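PDB 3VTH: hydrogenase maturation factor from Thermoanaerobacter tengcongensis, which probably uses ATP to convert carbamoyl phosphate into a carbamoyl group carried by the C-terminal cysteine of HypE, during [NiFe]-hydrogenase maturation. Local coordinates for residues Ile488-Ala493 with Ser728-Asn733; Ile504-Thr509 with Asn675-Phe680; Ile522-Leu527 with Asn686-Glu691; Val697-Gly702 with Glu715-Ser720. All blocks are in the same frame, centred on the assembly; numbering follows the deposited sequence.

Contact 1 of 4, residues Ile488-Ala493 with Ser728-Asn733. With AP2 (phosphomethylphosphonic acid adenosyl ester), chain H.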
# COMPACT_ATOMS: atom_id res chain seq x y z
N ILE A 488 -6.49 -12.66 8.64
CA ILE A 488 -6.86 -13.81 7.81
C ILE A 488 -7.98 -13.44 6.82
O ILE A 488 -7.93 -13.80 5.64
CB ILE A 488 -7.27 -15.06 8.67
CG1 ILE A 488 -6.14 -15.49 9.61
CG2 ILE A 488 -7.72 -16.27 7.78
CD1 ILE A 488 -4.76 -15.68 8.93
N ALA A 489 -8.97 -12.68 7.31
CA ALA A 489 -10.11 -12.28 6.47
C ALA A 489 -9.70 -11.32 5.35
O ALA A 489 -10.31 -11.35 4.27
CB ALA A 489 -11.21 -11.64 7.32
N SER A 490 -8.70 -10.47 5.60
CA SER A 490 -8.20 -9.55 4.57
C SER A 490 -7.71 -10.32 3.35
O SER A 490 -7.98 -9.93 2.21
CB SER A 490 -7.14 -8.58 5.11
OG SER A 490 -5.86 -9.18 5.30
N CYS A 491 -6.99 -11.41 3.60
CA CYS A 491 -6.55 -12.29 2.51
C CYS A 491 -7.73 -13.04 1.88
O CYS A 491 -7.83 -13.10 0.66
CB CYS A 491 -5.47 -13.25 3.02
SG CYS A 491 -4.91 -14.40 1.77
N MET A 492 -8.63 -13.59 2.70
CA MET A 492 -9.84 -14.25 2.17
C MET A 492 -10.63 -13.33 1.23
O MET A 492 -11.06 -13.76 0.16
CB MET A 492 -10.74 -14.72 3.31
CG MET A 492 -10.14 -15.83 4.18
SD MET A 492 -11.17 -16.24 5.61
CE MET A 492 -12.55 -17.02 4.76
N ALA A 493 -10.82 -12.08 1.65
CA ALA A 493 -11.49 -11.06 0.84
C ALA A 493 -10.89 -10.89 -0.58
O ALA A 493 -11.63 -10.80 -1.55
CB ALA A 493 -11.47 -9.70 1.58
N SER A 728 -1.94 -9.92 -1.36
CA SER A 728 -1.29 -9.47 -2.59
C SER A 728 -1.68 -8.01 -2.94
O SER A 728 -0.82 -7.18 -3.18
CB SER A 728 -1.62 -10.44 -3.74
OG SER A 728 -0.99 -10.02 -4.94
N LYS A 729 -2.97 -7.74 -2.96
CA LYS A 729 -3.53 -6.43 -3.30
C LYS A 729 -3.56 -5.49 -2.12
O LYS A 729 -3.53 -4.26 -2.30
CB LYS A 729 -4.97 -6.62 -3.81
CG LYS A 729 -5.02 -7.33 -5.16
CD LYS A 729 -6.44 -7.47 -5.67
CE LYS A 729 -6.48 -7.91 -7.12
NZ LYS A 729 -5.72 -9.17 -7.37
N VAL A 730 -3.65 -6.06 -0.91
CA VAL A 730 -3.52 -5.27 0.33
C VAL A 730 -2.40 -5.93 1.14
O VAL A 730 -2.05 -7.07 0.86
CB VAL A 730 -4.86 -5.12 1.13
CG1 VAL A 730 -6.01 -4.60 0.21
CG2 VAL A 730 -5.26 -6.43 1.84
N PRO A 731 -1.80 -5.21 2.10
CA PRO A 731 -0.67 -5.79 2.82
C PRO A 731 -1.08 -6.90 3.81
O PRO A 731 -2.23 -6.93 4.29
CB PRO A 731 -0.09 -4.59 3.59
CG PRO A 731 -0.55 -3.36 2.79
CD PRO A 731 -1.96 -3.77 2.40
N CYS A 732 -0.14 -7.81 4.09
CA CYS A 732 -0.32 -8.77 5.17
C CYS A 732 -0.02 -8.08 6.50
O CYS A 732 -0.36 -8.60 7.56
CB CYS A 732 0.58 -10.01 4.97
SG CYS A 732 2.37 -9.64 4.96
N ASN A 733 0.61 -6.90 6.45
CA ASN A 733 0.79 -6.09 7.67
C ASN A 733 -0.50 -5.36 8.04
O ASN A 733 -1.52 -5.55 7.40
CB ASN A 733 2.00 -5.14 7.55
CG ASN A 733 1.80 -4.07 6.47
OD1 ASN A 733 0.75 -3.41 6.39
ND2 ASN A 733 2.83 -3.88 5.65
PB AP2 H . 1.05 -5.71 14.81
O1B AP2 H . 2.24 -6.56 15.17
O2B AP2 H . -0.21 -6.43 14.45
O3B AP2 H . 0.87 -4.57 15.78
C3A AP2 H . 1.59 -4.90 13.29
PA AP2 H . 1.80 -5.99 11.86
O1A AP2 H . 2.00 -4.98 10.75
O2A AP2 H . 0.76 -7.08 11.70
O5' AP2 H . 3.19 -6.78 12.15
C5' AP2 H . 4.39 -6.03 12.09
C4' AP2 H . 5.44 -6.90 12.75
O4' AP2 H . 5.78 -7.97 11.88
C3' AP2 H . 6.73 -6.16 13.01
O3' AP2 H . 6.63 -5.35 14.18
C2' AP2 H . 7.68 -7.33 13.15
O2' AP2 H . 7.55 -7.81 14.49
C1' AP2 H . 7.14 -8.36 12.14
N9 AP2 H . 8.01 -8.28 10.93
C8 AP2 H . 8.16 -7.23 10.08
N7 AP2 H . 9.08 -7.50 9.11
C5 AP2 H . 9.53 -8.75 9.33
C6 AP2 H . 10.51 -9.66 8.68
N6 AP2 H . 11.20 -9.28 7.57
N1 AP2 H . 10.69 -10.88 9.24
C2 AP2 H . 10.00 -11.30 10.33
N3 AP2 H . 9.11 -10.51 10.97
C4 AP2 H . 8.84 -9.26 10.52
O HOH W 1 -3.78 -7.88 6.60
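Ser-490 OG, linked through a water to Pro-731 O, is gripped by three partners: that water, His-487 O one turn earlier in the helix, and Asn-727 OD1, at the start of the loop, just before Ser-728. The water donates to Ser-490 OG at 2.8 Å and also to Pro-731 O at 2.9 Å. It bridges two oxygens, Ser-490 OG and Pro-731 O, that stand 4.4 Å apart. With chi1 at 75°, OG lies between the backbone N and the carbonyl carbon, close enough to its own helix to reach His-487. Serine suits the site by being small and having a hydroxyl for this polar seam. Its CB meets the branched Val-730 at CG2, 4.3 Å away. The contact joins helix 483-494 of the Kae1-like domain, which belongs to the actin-like ATPase clan, to the loop between strand 723-726 and helix 737-749. Both elements carry iron ligands, His-487 in the helix and Asp-734 in the same loop, just after Asn-733. At the far end of the helix, the Glu-494 carboxylate accepts the backbone N-H groups of Ser-728, Lys-729 and Val-730. Toward the nucleotide analogue AP2, Asn-733 CB comes to 3.2 Å from O1A, while Asn-733 ND2 bonds to Ile-381 O.

Contact 2 of 4, residues Ile504-Thr509 with Asn675-Phe680. With FE (Fe (III) ion), chain I; AP2 (phosphomethylphosphonic acid adenosyl ester), chain H.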
# COMPACT_ATOMS: atom_id res chain seq x y z
N ILE A 504 -3.10 -18.84 9.38
CA ILE A 504 -1.83 -18.69 10.08
C ILE A 504 -1.54 -17.18 10.17
O ILE A 504 -1.23 -16.54 9.18
CB ILE A 504 -0.72 -19.47 9.35
CG1 ILE A 504 -1.11 -20.97 9.32
CG2 ILE A 504 0.65 -19.23 10.01
CD1 ILE A 504 -0.28 -21.86 8.46
N ALA A 505 -1.70 -16.63 11.36
CA ALA A 505 -1.60 -15.20 11.56
C ALA A 505 -0.38 -14.92 12.43
O ALA A 505 -0.40 -15.13 13.65
CB ALA A 505 -2.86 -14.69 12.21
N TYR A 506 0.70 -14.48 11.79
CA TYR A 506 1.96 -14.26 12.51
C TYR A 506 2.26 -12.76 12.43
O TYR A 506 2.32 -12.20 11.35
CB TYR A 506 3.12 -15.07 11.89
CG TYR A 506 3.09 -16.57 12.15
CD1 TYR A 506 2.15 -17.15 13.02
CD2 TYR A 506 4.05 -17.41 11.57
CE1 TYR A 506 2.16 -18.52 13.32
CE2 TYR A 506 4.07 -18.78 11.84
CZ TYR A 506 3.12 -19.33 12.71
OH TYR A 506 3.13 -20.67 12.97
N ASP A 507 2.43 -12.12 13.58
CA ASP A 507 2.79 -10.69 13.62
C ASP A 507 3.43 -10.32 14.95
O ASP A 507 3.83 -11.21 15.71
CB ASP A 507 1.62 -9.76 13.22
CG ASP A 507 0.45 -9.75 14.22
OD1 ASP A 507 0.53 -10.32 15.34
OD2 ASP A 507 -0.59 -9.16 13.86
N GLY A 508 3.56 -9.01 15.22
CA GLY A 508 4.17 -8.53 16.46
C GLY A 508 3.23 -8.48 17.67
O GLY A 508 3.51 -9.08 18.72
N THR A 509 2.15 -7.72 17.55
CA THR A 509 1.22 -7.56 18.67
C THR A 509 -0.18 -7.34 18.17
O THR A 509 -0.43 -6.44 17.38
CB THR A 509 1.56 -6.34 19.57
OG1 THR A 509 1.70 -5.17 18.75
CG2 THR A 509 2.84 -6.54 20.33
N ASN A 675 13.88 -21.79 9.18
CA ASN A 675 13.43 -23.13 8.79
C ASN A 675 12.61 -23.84 9.86
O ASN A 675 11.69 -24.59 9.55
CB ASN A 675 14.62 -24.02 8.41
CG ASN A 675 15.28 -23.59 7.12
OD1 ASN A 675 14.67 -22.95 6.24
ND2 ASN A 675 16.56 -23.95 6.99
N THR A 676 12.98 -23.61 11.12
CA THR A 676 12.24 -24.14 12.26
C THR A 676 10.78 -23.62 12.28
O THR A 676 9.82 -24.40 12.42
CB THR A 676 12.95 -23.78 13.58
OG1 THR A 676 14.31 -24.23 13.51
CG2 THR A 676 12.25 -24.43 14.78
N VAL A 677 10.62 -22.31 12.14
CA VAL A 677 9.28 -21.72 12.10
C VAL A 677 8.49 -22.33 10.93
O VAL A 677 7.37 -22.81 11.13
CB VAL A 677 9.34 -20.19 11.98
CG1 VAL A 677 7.93 -19.58 11.76
CG2 VAL A 677 10.02 -19.59 13.22
N VAL A 678 9.09 -22.37 9.75
CA VAL A 678 8.46 -23.03 8.61
C VAL A 678 8.03 -24.44 8.95
O VAL A 678 6.87 -24.82 8.72
CB VAL A 678 9.35 -22.99 7.33
CG1 VAL A 678 8.79 -23.88 6.20
CG2 VAL A 678 9.50 -21.54 6.85
N ASN A 679 8.95 -25.22 9.53
CA ASN A 679 8.69 -26.63 9.80
C ASN A 679 7.58 -26.86 10.81
O ASN A 679 6.67 -27.65 10.54
CB ASN A 679 9.99 -27.36 10.19
CG ASN A 679 10.93 -27.52 9.00
OD1 ASN A 679 10.54 -27.28 7.86
ND2 ASN A 679 12.17 -27.90 9.26
N PHE A 680 7.60 -26.16 11.95
CA PHE A 680 6.54 -26.36 12.93
C PHE A 680 5.16 -25.86 12.45
O PHE A 680 4.14 -26.46 12.78
CB PHE A 680 6.91 -25.95 14.38
CG PHE A 680 7.00 -24.45 14.67
CD1 PHE A 680 5.91 -23.61 14.49
CD2 PHE A 680 8.15 -23.92 15.25
CE1 PHE A 680 5.98 -22.25 14.79
CE2 PHE A 680 8.23 -22.55 15.57
CZ PHE A 680 7.14 -21.72 15.34
FE FE I . -1.07 -7.32 12.93
PB AP2 H . 1.05 -5.71 14.81
O1B AP2 H . 2.24 -6.56 15.17
O2B AP2 H . -0.21 -6.43 14.45
O3B AP2 H . 0.87 -4.57 15.78
C3A AP2 H . 1.59 -4.90 13.29
PA AP2 H . 1.80 -5.99 11.86
O1A AP2 H . 2.00 -4.98 10.75
O2A AP2 H . 0.76 -7.08 11.70
O5' AP2 H . 3.19 -6.78 12.15
C5' AP2 H . 4.39 -6.03 12.09
C4' AP2 H . 5.44 -6.90 12.75
O4' AP2 H . 5.78 -7.97 11.88
C3' AP2 H . 6.73 -6.16 13.01
O3' AP2 H . 6.63 -5.35 14.18
C2' AP2 H . 7.68 -7.33 13.15
O2' AP2 H . 7.55 -7.81 14.49
C1' AP2 H . 7.14 -8.36 12.14
N9 AP2 H . 8.01 -8.28 10.93
C8 AP2 H . 8.16 -7.23 10.08
N7 AP2 H . 9.08 -7.50 9.11
C5 AP2 H . 9.53 -8.75 9.33
C6 AP2 H . 10.51 -9.66 8.68
N6 AP2 H . 11.20 -9.28 7.57
N1 AP2 H . 10.69 -10.88 9.24
C2 AP2 H . 10.00 -11.30 10.33
N3 AP2 H . 9.11 -10.51 10.97
C4 AP2 H . 8.84 -9.26 10.52
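Two torsions bring Tyr-506 and Phe-680 together: chi1 of -73° sets the tyrosine ring beside its backbone N, and chi1 of 73° swings the phenylalanine end closer to the strand than its CB direction suggests. The strand-on-helix contact lies in the second subdomain of the Kae1-like domain, of the actin-like ATPase clan, where helix 666-692 packs against strand 501-507. Tyr-506 spans most of the 10.5 Å between its CA and that of Val-677, a distance suited to a long flat side chain. Val-677 CG1 comes obliquely to CE2 of that ring at 3.9 Å, the two side chains running alongside each other and pointing opposite ways. Tyr-506 OH lies at the edge of the Phe-680 ring, near its plane, and hydrogen-bonds to Thr-681 OG1. Ile-504 CG2 sits over the centre of one tyrosine face.

Beyond Tyr-506 the strand delivers Asp-507 to the iron(III) ion, completed by His-483, His-487, Asp-734 and two AP2 oxygens; His-484 holds Asp-507 OD1. Gly-508 lacks a CB that would crowd AP2 O1B, to which its N gives a weak bond. Thr-509 N gives O1B of AP2 a straighter one, 2.6 Å long with an N-H...O angle of 159°.

Contact 3 of 4, residues Ile522-Leu527 with Asn686-Glu691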
# COMPACT_ATOMS: atom_id res chain seq x y z
N ILE A 522 -2.55 -20.00 15.10
CA ILE A 522 -3.21 -20.76 14.05
C ILE A 522 -4.68 -20.83 14.43
O ILE A 522 -5.05 -21.27 15.52
CB ILE A 522 -2.68 -22.21 13.85
CG1 ILE A 522 -1.15 -22.29 13.90
CG2 ILE A 522 -3.24 -22.81 12.53
CD1 ILE A 522 -0.45 -21.57 12.87
N LEU A 523 -5.50 -20.38 13.51
CA LEU A 523 -6.93 -20.37 13.69
C LEU A 523 -7.56 -21.29 12.68
O LEU A 523 -6.97 -21.59 11.63
CB LEU A 523 -7.46 -18.95 13.45
CG LEU A 523 -6.72 -17.80 14.11
CD1 LEU A 523 -7.37 -16.46 13.73
CD2 LEU A 523 -6.69 -17.99 15.66
N VAL A 524 -8.76 -21.76 13.00
CA VAL A 524 -9.67 -22.19 11.96
C VAL A 524 -10.76 -21.13 11.93
O VAL A 524 -11.44 -20.90 12.93
CB VAL A 524 -10.24 -23.58 12.24
CG1 VAL A 524 -11.37 -23.90 11.26
CG2 VAL A 524 -9.13 -24.64 12.16
N CYS A 525 -10.91 -20.46 10.79
CA CYS A 525 -11.91 -19.40 10.70
C CYS A 525 -12.60 -19.28 9.36
O CYS A 525 -12.10 -19.72 8.32
CB CYS A 525 -11.32 -18.05 11.09
SG CYS A 525 -9.84 -17.58 10.20
N ASP A 526 -13.79 -18.70 9.41
CA ASP A 526 -14.46 -18.26 8.20
C ASP A 526 -14.62 -16.75 8.33
O ASP A 526 -13.91 -16.14 9.11
CB ASP A 526 -15.80 -18.99 7.99
CG ASP A 526 -16.73 -18.90 9.20
OD1 ASP A 526 -16.59 -17.98 10.04
OD2 ASP A 526 -17.63 -19.77 9.32
N LEU A 527 -15.56 -16.16 7.61
CA LEU A 527 -15.73 -14.71 7.68
C LEU A 527 -16.61 -14.30 8.87
O LEU A 527 -16.82 -13.11 9.10
CB LEU A 527 -16.31 -14.16 6.37
CG LEU A 527 -15.47 -14.23 5.08
CD1 LEU A 527 -16.25 -13.69 3.89
CD2 LEU A 527 -14.15 -13.48 5.23
N ASN A 686 -0.71 -29.56 8.99
CA ASN A 686 -1.00 -30.94 8.62
C ASN A 686 -1.83 -31.66 9.68
O ASN A 686 -2.75 -32.42 9.35
CB ASN A 686 0.29 -31.70 8.33
CG ASN A 686 0.65 -31.67 6.87
OD1 ASN A 686 0.06 -32.35 6.06
ND2 ASN A 686 1.60 -30.81 6.52
N LEU A 687 -1.50 -31.41 10.95
CA LEU A 687 -2.27 -31.92 12.08
C LEU A 687 -3.72 -31.46 11.98
O LEU A 687 -4.64 -32.26 12.13
CB LEU A 687 -1.66 -31.44 13.40
CG LEU A 687 -0.45 -32.22 13.93
CD1 LEU A 687 0.28 -31.39 14.98
CD2 LEU A 687 -0.86 -33.61 14.49
N ILE A 688 -3.91 -30.18 11.69
CA ILE A 688 -5.24 -29.58 11.63
C ILE A 688 -6.04 -30.13 10.44
O ILE A 688 -7.22 -30.48 10.60
CB ILE A 688 -5.15 -28.05 11.64
CG1 ILE A 688 -4.54 -27.60 12.98
CG2 ILE A 688 -6.52 -27.41 11.44
CD1 ILE A 688 -4.02 -26.16 12.96
N ARG A 689 -5.40 -30.25 9.28
CA ARG A 689 -6.04 -30.88 8.12
C ARG A 689 -6.51 -32.32 8.41
O ARG A 689 -7.61 -32.71 8.00
CB ARG A 689 -5.12 -30.84 6.88
CG ARG A 689 -5.65 -31.65 5.68
CD ARG A 689 -4.89 -31.32 4.40
NE ARG A 689 -3.54 -31.86 4.43
CZ ARG A 689 -2.66 -31.77 3.43
NH1 ARG A 689 -2.97 -31.17 2.28
NH2 ARG A 689 -1.46 -32.30 3.60
N LYS A 690 -5.67 -33.09 9.09
CA LYS A 690 -6.00 -34.47 9.44
C LYS A 690 -7.27 -34.51 10.32
O LYS A 690 -8.15 -35.33 10.10
CB LYS A 690 -4.81 -35.16 10.13
CG LYS A 690 -4.69 -36.66 9.88
CD LYS A 690 -5.38 -37.49 10.95
CE LYS A 690 -5.80 -38.86 10.44
NZ LYS A 690 -6.93 -38.74 9.46
N GLU A 691 -7.36 -33.58 11.29
CA GLU A 691 -8.53 -33.45 12.17
C GLU A 691 -9.80 -32.97 11.45
O GLU A 691 -10.88 -33.51 11.69
CB GLU A 691 -8.24 -32.50 13.33
CG GLU A 691 -7.52 -33.10 14.52
CD GLU A 691 -7.32 -32.08 15.65
OE1 GLU A 691 -6.47 -31.17 15.49
OE2 GLU A 691 -8.01 -32.19 16.69
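Ile-688 meets the strand with both of its methyls. Its CD1 reaches Ile-522 CG2 at 3.5 Å, tighter than usual for two methyl carbons, and its CG2 lies 3.9 Å from Val-524 CG2. The long branch crosses Ile-522 at a slant, whereas Val-524 and Ile-688 lie flank to flank, heading in opposite senses. Chi1 of -64° puts CG1 of Ile-688 beside its backbone N and CG2 beside the carbonyl carbon, and the branches thus separate to serve different strand residues. A beta-branched side chain, stout near the backbone, suits each of these places: Ile-522 and Val-524 point from the same face of the strand toward the helix, while Leu-523 between them points away.

Strand 517-525 runs antiparallel between strands 501-507 and 530-542 in the central sheet of the second Kae1-like subdomain, and helix 666-692 packs against it. Ile-502 and Ile-533, from the flanking strands, also touch Ile-688, widening the apolar surface on which it rests.

One shell further out, the same helix turn holds a polar pair. Arg-689 NH2 donates to Asn-686 OD1 at 2.9 Å, with a bent N-H...O angle of 136° and the donor tilted 29° from the carbonyl plane. The guanidinium is held from other sides too, since NH1 bonds to Asn-695 OD1 and Ser-720 O, and the group makes a cation-pi contact with Phe-722.

Contact 4 of 4, residues Val697-Gly702 with Glu715-Ser720. With AP2 (phosphomethylphosphonic acid adenosyl ester), chain H.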
# COMPACT_ATOMS: atom_id res chain seq x y z
N VAL A 697 -5.27 -22.94 3.22
CA VAL A 697 -4.44 -22.30 4.22
C VAL A 697 -4.21 -20.85 3.81
O VAL A 697 -3.81 -20.57 2.67
CB VAL A 697 -3.06 -22.96 4.34
CG1 VAL A 697 -2.19 -22.23 5.38
CG2 VAL A 697 -3.20 -24.44 4.70
N VAL A 698 -4.48 -19.93 4.75
CA VAL A 698 -4.26 -18.51 4.55
C VAL A 698 -3.11 -18.04 5.44
O VAL A 698 -3.10 -18.31 6.65
CB VAL A 698 -5.55 -17.69 4.89
CG1 VAL A 698 -5.27 -16.20 4.87
CG2 VAL A 698 -6.68 -18.04 3.93
N LEU A 699 -2.15 -17.32 4.85
CA LEU A 699 -1.03 -16.77 5.60
C LEU A 699 -1.16 -15.26 5.63
O LEU A 699 -1.24 -14.64 4.57
CB LEU A 699 0.32 -17.16 4.96
CG LEU A 699 0.50 -18.61 4.52
CD1 LEU A 699 1.79 -18.77 3.67
CD2 LEU A 699 0.54 -19.55 5.71
N SER A 700 -1.22 -14.68 6.82
CA SER A 700 -1.29 -13.21 6.93
C SER A 700 -0.68 -12.73 8.25
O SER A 700 -0.23 -13.53 9.06
CB SER A 700 -2.74 -12.72 6.75
OG SER A 700 -2.77 -11.32 6.54
N GLY A 701 -0.67 -11.41 8.46
CA GLY A 701 0.01 -10.83 9.60
C GLY A 701 1.36 -10.35 9.12
O GLY A 701 1.93 -10.89 8.17
N GLY A 702 1.88 -9.34 9.80
CA GLY A 702 3.11 -8.64 9.39
C GLY A 702 4.38 -9.49 9.34
O GLY A 702 5.30 -9.13 8.63
N GLU A 715 5.60 -22.87 -0.53
CA GLU A 715 6.14 -24.00 -1.29
C GLU A 715 5.91 -25.33 -0.58
O GLU A 715 5.37 -26.26 -1.17
CB GLU A 715 7.63 -23.80 -1.58
CG GLU A 715 7.93 -22.68 -2.61
CD GLU A 715 9.42 -22.40 -2.74
OE1 GLU A 715 10.24 -23.09 -2.10
OE2 GLU A 715 9.79 -21.49 -3.51
N LYS A 716 6.31 -25.40 0.70
CA LYS A 716 6.22 -26.63 1.47
C LYS A 716 4.77 -27.15 1.59
O LYS A 716 4.51 -28.33 1.40
CB LYS A 716 6.84 -26.46 2.86
CG LYS A 716 7.15 -27.79 3.51
CD LYS A 716 7.80 -27.66 4.87
CE LYS A 716 8.47 -28.99 5.21
NZ LYS A 716 8.78 -29.11 6.65
N LEU A 717 3.85 -26.23 1.87
CA LEU A 717 2.44 -26.55 2.00
C LEU A 717 1.84 -26.97 0.66
O LEU A 717 1.05 -27.92 0.61
CB LEU A 717 1.67 -25.36 2.59
CG LEU A 717 1.88 -24.97 4.06
CD1 LEU A 717 1.29 -23.58 4.31
CD2 LEU A 717 1.24 -26.01 4.98
N SER A 718 2.21 -26.25 -0.40
CA SER A 718 1.76 -26.58 -1.76
C SER A 718 2.21 -27.97 -2.20
O SER A 718 1.45 -28.70 -2.82
CB SER A 718 2.21 -25.54 -2.79
OG SER A 718 1.48 -24.33 -2.64
N LEU A 719 3.44 -28.33 -1.85
CA LEU A 719 3.97 -29.65 -2.19
C LEU A 719 3.23 -30.77 -1.45
O LEU A 719 3.26 -31.91 -1.89
CB LEU A 719 5.48 -29.75 -1.92
CG LEU A 719 6.44 -28.87 -2.72
CD1 LEU A 719 7.87 -29.00 -2.17
CD2 LEU A 719 6.42 -29.18 -4.21
N SER A 720 2.57 -30.42 -0.34
CA SER A 720 1.76 -31.38 0.42
C SER A 720 0.26 -31.30 0.12
O SER A 720 -0.57 -31.81 0.88
CB SER A 720 2.00 -31.22 1.92
OG SER A 720 3.23 -31.84 2.28
PB AP2 H . 1.05 -5.71 14.81
O1B AP2 H . 2.24 -6.56 15.17
O2B AP2 H . -0.21 -6.43 14.45
O3B AP2 H . 0.87 -4.57 15.78
C3A AP2 H . 1.59 -4.90 13.29
PA AP2 H . 1.80 -5.99 11.86
O1A AP2 H . 2.00 -4.98 10.75
O2A AP2 H . 0.76 -7.08 11.70
O5' AP2 H . 3.19 -6.78 12.15
C5' AP2 H . 4.39 -6.03 12.09
C4' AP2 H . 5.44 -6.90 12.75
O4' AP2 H . 5.78 -7.97 11.88
C3' AP2 H . 6.73 -6.16 13.01
O3' AP2 H . 6.63 -5.35 14.18
C2' AP2 H . 7.68 -7.33 13.15
O2' AP2 H . 7.55 -7.81 14.49
C1' AP2 H . 7.14 -8.36 12.14
N9 AP2 H . 8.01 -8.28 10.93
C8 AP2 H . 8.16 -7.23 10.08
N7 AP2 H . 9.08 -7.50 9.11
C5 AP2 H . 9.53 -8.75 9.33
C6 AP2 H . 10.51 -9.66 8.68
N6 AP2 H . 11.20 -9.28 7.57
N1 AP2 H . 10.69 -10.88 9.24
C2 AP2 H . 10.00 -11.30 10.33
N3 AP2 H . 9.11 -10.51 10.97
C4 AP2 H . 8.84 -9.26 10.52
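Apolar contact joins Leu-717 to Val-697 and Leu-699, alternate residues whose side chains leave the same face of the strand. One methyl does most of the touching: Leu-717 CD1 lies 3.9 Å from Val-697 CG1 and 4.3 Å from Leu-699 CD2. Chi1 of -70° sets Leu-717 CG beside its backbone N, and a nearly extended chi2 of 166° carries CD1 out to the sheet. The Val-697 and Leu-717 side chains cross at about a right angle. Leucine suits the helix position, being long enough to span much of the 8.4 Å between the CA atoms of Val-697 and Leu-717; valine suits a strand. Phe-722, in the following loop, touches both Val-697 and Leu-717.

Polar bonds tie the helix to its neighbour and close its last turn. Lys-716 NZ hydrogen-bonds to Asn-679 OD1, and the lysine makes a cation-pi contact with Tyr-682, both on helix 666-692. At the last turn Leu-719 N still bonds to Glu-715 O at 2.9 Å, but Ser-720 N makes just weak bonds, to Lys-716 O and Leu-717 O.

Ligand contact comes at the strand's other end. Gly-701 takes up positive phi (98°), turning the chain so that Gly-702 N can donate to AP2 O2A at 3.2 Å; having no CB, Gly-702 leaves room for O5' of the same ligand. Strand 696-700, helix 707-719 and the parallel strand 723-726 form a beta-alpha-beta crossover, with a glycine turn after the first strand binding the alpha-phosphorus group of the nucleotide analogue, as in the actin-like ATPase clan.

Overall arrangement
Contacts 2, 3 and 4 share one sheet, strands 517-525, 501-507 and 696-700 being successive neighbours in it. Contacts 2 and 3 use two portions of helix 666-692, the centres of the two contacts being about 15 Å apart; contact 4, about 10 Å from contact 2 centre to centre, adds helix 707-719 on that same face. The helix of contact 1 packs on the other face, where Cys-491 CB lies 3.5 Å from Val-698 CG1 and Ile-488 CG2 lies 3.5 Å from Cys-525 SG. Contacts 1, 2 and 4 each run on to AP2, bringing the loop, Asp-507 to Thr-509 and Gly-702 around its two phosphorus groups, whereas contact 3 stays remote, with Ile-522 and Asp-507 side chains about 12 Å apart.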